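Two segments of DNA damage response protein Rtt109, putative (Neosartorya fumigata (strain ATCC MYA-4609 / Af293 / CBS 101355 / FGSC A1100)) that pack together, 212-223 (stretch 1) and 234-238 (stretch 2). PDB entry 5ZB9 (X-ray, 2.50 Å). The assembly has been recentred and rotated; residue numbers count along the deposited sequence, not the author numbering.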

# COMPACT_ATOMS: atom_id res chain seq x y z
N CYS A 212 -15.26 11.75 -9.64
CA CYS A 212 -15.68 12.64 -8.57
C CYS A 212 -14.94 13.95 -8.66
O CYS A 212 -13.72 13.97 -8.82
CB CYS A 212 -15.44 11.99 -7.20
SG CYS A 212 -16.43 10.52 -6.86
N ASP A 213 -15.67 15.06 -8.55
CA ASP A 213 -15.05 16.36 -8.67
C ASP A 213 -14.31 16.74 -7.40
O ASP A 213 -14.32 16.00 -6.41
CB ASP A 213 -16.09 17.44 -9.04
CG ASP A 213 -17.15 17.65 -7.97
OD1 ASP A 213 -16.88 17.54 -6.76
OD2 ASP A 213 -18.29 17.97 -8.35
N LYS A 214 -13.69 17.92 -7.40
CA LYS A 214 -12.88 18.33 -6.26
C LYS A 214 -13.72 18.50 -4.99
O LYS A 214 -13.20 18.37 -3.88
CB LYS A 214 -12.13 19.63 -6.59
CG LYS A 214 -13.01 20.85 -6.77
CD LYS A 214 -12.22 22.06 -7.25
CE LYS A 214 -11.28 22.58 -6.16
NZ LYS A 214 -10.36 23.64 -6.67
N PHE A 215 -15.02 18.75 -5.13
CA PHE A 215 -15.88 18.93 -3.95
C PHE A 215 -16.33 17.59 -3.38
O PHE A 215 -16.20 17.35 -2.18
CB PHE A 215 -17.08 19.82 -4.29
CG PHE A 215 -16.68 21.08 -4.98
CD1 PHE A 215 -16.13 22.13 -4.26
CD2 PHE A 215 -16.78 21.19 -6.36
CE1 PHE A 215 -15.72 23.29 -4.90
CE2 PHE A 215 -16.37 22.35 -7.01
CZ PHE A 215 -15.83 23.40 -6.28
N GLU A 216 -16.83 16.70 -4.24
CA GLU A 216 -17.25 15.39 -3.77
C GLU A 216 -16.06 14.58 -3.22
O GLU A 216 -16.20 13.85 -2.23
CB GLU A 216 -17.96 14.62 -4.89
CG GLU A 216 -18.39 13.21 -4.50
CD GLU A 216 -19.29 12.54 -5.53
OE1 GLU A 216 -19.09 12.75 -6.75
OE2 GLU A 216 -20.19 11.78 -5.10
N THR A 217 -14.90 14.71 -3.84
CA THR A 217 -13.70 14.00 -3.40
C THR A 217 -13.29 14.37 -1.97
O THR A 217 -12.78 13.53 -1.24
CB THR A 217 -12.51 14.27 -4.34
OG1 THR A 217 -12.85 13.86 -5.67
CG2 THR A 217 -11.28 13.52 -3.90
N ARG A 218 -13.53 15.61 -1.56
CA ARG A 218 -13.22 16.01 -0.19
C ARG A 218 -14.12 15.27 0.81
O ARG A 218 -13.79 15.17 1.99
CB ARG A 218 -13.37 17.53 -0.00
CG ARG A 218 -12.34 18.35 -0.77
CD ARG A 218 -12.56 19.85 -0.60
NE ARG A 218 -12.26 20.31 0.76
CZ ARG A 218 -13.18 20.59 1.68
NH1 ARG A 218 -14.47 20.49 1.38
NH2 ARG A 218 -12.81 20.99 2.89
N GLY A 219 -15.23 14.74 0.32
CA GLY A 219 -16.09 13.92 1.16
C GLY A 219 -15.39 12.67 1.66
O GLY A 219 -15.81 12.07 2.65
N PHE A 220 -14.32 12.27 0.99
CA PHE A 220 -13.60 11.06 1.38
C PHE A 220 -12.54 11.36 2.44
O PHE A 220 -12.09 10.45 3.13
CB PHE A 220 -12.96 10.39 0.17
CG PHE A 220 -13.95 9.90 -0.85
CD1 PHE A 220 -14.81 8.85 -0.56
CD2 PHE A 220 -14.03 10.49 -2.10
CE1 PHE A 220 -15.73 8.40 -1.49
CE2 PHE A 220 -14.95 10.05 -3.04
CZ PHE A 220 -15.80 9.00 -2.73
N PHE A 221 -12.14 12.63 2.55
CA PHE A 221 -11.10 13.02 3.49
C PHE A 221 -11.55 12.79 4.94
O PHE A 221 -12.72 12.95 5.25
CB PHE A 221 -10.71 14.50 3.31
CG PHE A 221 -10.08 14.82 1.97
CD1 PHE A 221 -9.72 13.81 1.08
CD2 PHE A 221 -9.83 16.14 1.61
CE1 PHE A 221 -9.14 14.12 -0.14
CE2 PHE A 221 -9.25 16.45 0.39
CZ PHE A 221 -8.90 15.45 -0.48
N PRO A 222 -10.61 12.45 5.84
CA PRO A 222 -10.95 12.37 7.27
C PRO A 222 -11.37 13.73 7.84
O PRO A 222 -10.92 14.76 7.33
CB PRO A 222 -9.65 11.89 7.92
CG PRO A 222 -8.78 11.42 6.79
CD PRO A 222 -9.19 12.16 5.58
N ILE A 223 -12.20 13.75 8.88
CA ILE A 223 -12.72 15.00 9.44
C ILE A 223 -11.60 15.89 10.00
O ILE A 223 -11.75 17.11 10.10
CB ILE A 223 -13.80 14.74 10.53
CG1 ILE A 223 -14.42 16.05 11.03
CG2 ILE A 223 -13.23 13.91 11.68
CD1 ILE A 223 -14.99 16.94 9.92
N ARG A 234 -3.24 18.88 4.47
CA ARG A 234 -2.60 17.58 4.59
C ARG A 234 -3.22 16.59 3.60
O ARG A 234 -2.62 15.57 3.27
CB ARG A 234 -2.71 17.06 6.02
CG ARG A 234 -2.37 18.08 7.12
CD ARG A 234 -0.97 18.67 6.97
NE ARG A 234 0.09 17.67 6.82
CZ ARG A 234 0.63 17.00 7.83
NH1 ARG A 234 0.20 17.21 9.06
NH2 ARG A 234 1.59 16.11 7.61
N TRP A 235 -4.43 16.90 3.13
CA TRP A 235 -5.09 16.11 2.08
C TRP A 235 -5.33 16.95 0.83
O TRP A 235 -5.87 18.05 0.90
CB TRP A 235 -6.41 15.53 2.59
CG TRP A 235 -6.19 14.45 3.60
CD1 TRP A 235 -6.03 14.62 4.94
CD2 TRP A 235 -6.07 13.05 3.35
NE1 TRP A 235 -5.82 13.40 5.55
CE2 TRP A 235 -5.84 12.42 4.59
CE3 TRP A 235 -6.13 12.26 2.19
CZ2 TRP A 235 -5.69 11.04 4.71
CZ3 TRP A 235 -5.97 10.88 2.32
CH2 TRP A 235 -5.75 10.29 3.57
N LEU A 236 -4.90 16.43 -0.31
CA LEU A 236 -5.05 17.13 -1.57
C LEU A 236 -5.70 16.22 -2.59
O LEU A 236 -5.37 15.04 -2.67
CB LEU A 236 -3.71 17.62 -2.10
CG LEU A 236 -3.07 18.79 -1.37
CD1 LEU A 236 -1.70 19.09 -1.94
CD2 LEU A 236 -3.96 20.00 -1.49
N ASN A 237 -6.62 16.77 -3.37
CA ASN A 237 -7.24 16.04 -4.46
C ASN A 237 -6.43 16.18 -5.74
O ASN A 237 -6.83 16.87 -6.67
CB ASN A 237 -8.68 16.52 -4.68
CG ASN A 237 -9.38 15.81 -5.84
OD1 ASN A 237 -10.25 16.39 -6.49
ND2 ASN A 237 -9.00 14.56 -6.11
N SER A 238 -5.28 15.52 -5.80
CA SER A 238 -4.48 15.51 -7.02
C SER A 238 -3.45 14.39 -7.03
O SER A 238 -3.33 13.64 -6.07
CB SER A 238 -3.79 16.87 -7.22
OG SER A 238 -3.09 17.25 -6.06
O HOH W 1 -11.49 15.82 -8.81
O HOH W 2 -11.01 12.78 -7.48

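No direct hydrogen bond joins the two stretches of this Rtt109 chain; two waters, close packing around Asn 237 and a cluster of rings at Trp 235 hold them together, burying 346 Å² in all. Cys 212 takes part through its backbone: water 1 lies 2.9 Å from Cys 212 O and 2.7 Å from Asn 237 OD1, placed between the two stretches. The CA-to-CB bond of Asp 213 points away from stretch 2, and its carboxylate caps the short, weakly bonded helix that follows, Asp 213 OD1 accepting from Glu 216 N at 2.7 Å and, weakly, from Phe 215 N at 2.8 Å. A short acidic side chain suits this position because it can reach forward to the amides left free at a helix start. Lys 214 approaches with its first atoms, CA lying 3.3 Å from Asn 237 OD1, while its long chain leads away and leaves the amine clear of the contact. The CA-to-CB bond of Phe 215 points away and Glu 216 is out of reach of stretch 2.

Thr 217 is the buried residue of the helix and points toward stretch 2. Its OG1 donates to Asp 213 O at 2.7 Å, alongside the backbone bond from Thr 217 N to the same oxygen at 2.9 Å, and accepts from water 2 at 2.8 Å. That water in turn accepts from Asn 237 ND2 at 3.0 Å, completing a bridge between the stretches, while Thr 217 CG2 packs 3.3 Å from Asn 237 ND2. Threonine thus offers both a hydroxyl and a methyl in a small space, and asparagine, with chi1 at t, supplies an acceptor to one water and a donor to the other.

A type I turn from Arg 218 to Phe 221, with Phe 221 N bonded to Arg 218 O at 3.1 Å, leads into the aromatic part of the contact. Phe 221 starts sideways, but the end of its ring comes nearer to stretch 2. Trp 235 CB sits over one ring face, 3.6 Å from the Phe 221 ring centroid and just 11° off the normal, a CH-pi contact; Asn 237 N lies at the ring edge, 3.9 Å from Phe 221 CZ. The Phe 221 ring and the Trp 235 five-membered ring meet obliquely, their planes at 33°. Pro 222 then lays CD over a face of the buried indole, 3.7 Å from the centroid of the Trp 235 five-membered ring and 3.5 Å from Trp 235 CE2. Its compact apolar ring suits this flat surface, while Trp 235 NE1 is hydrogen-bonded elsewhere in the structure.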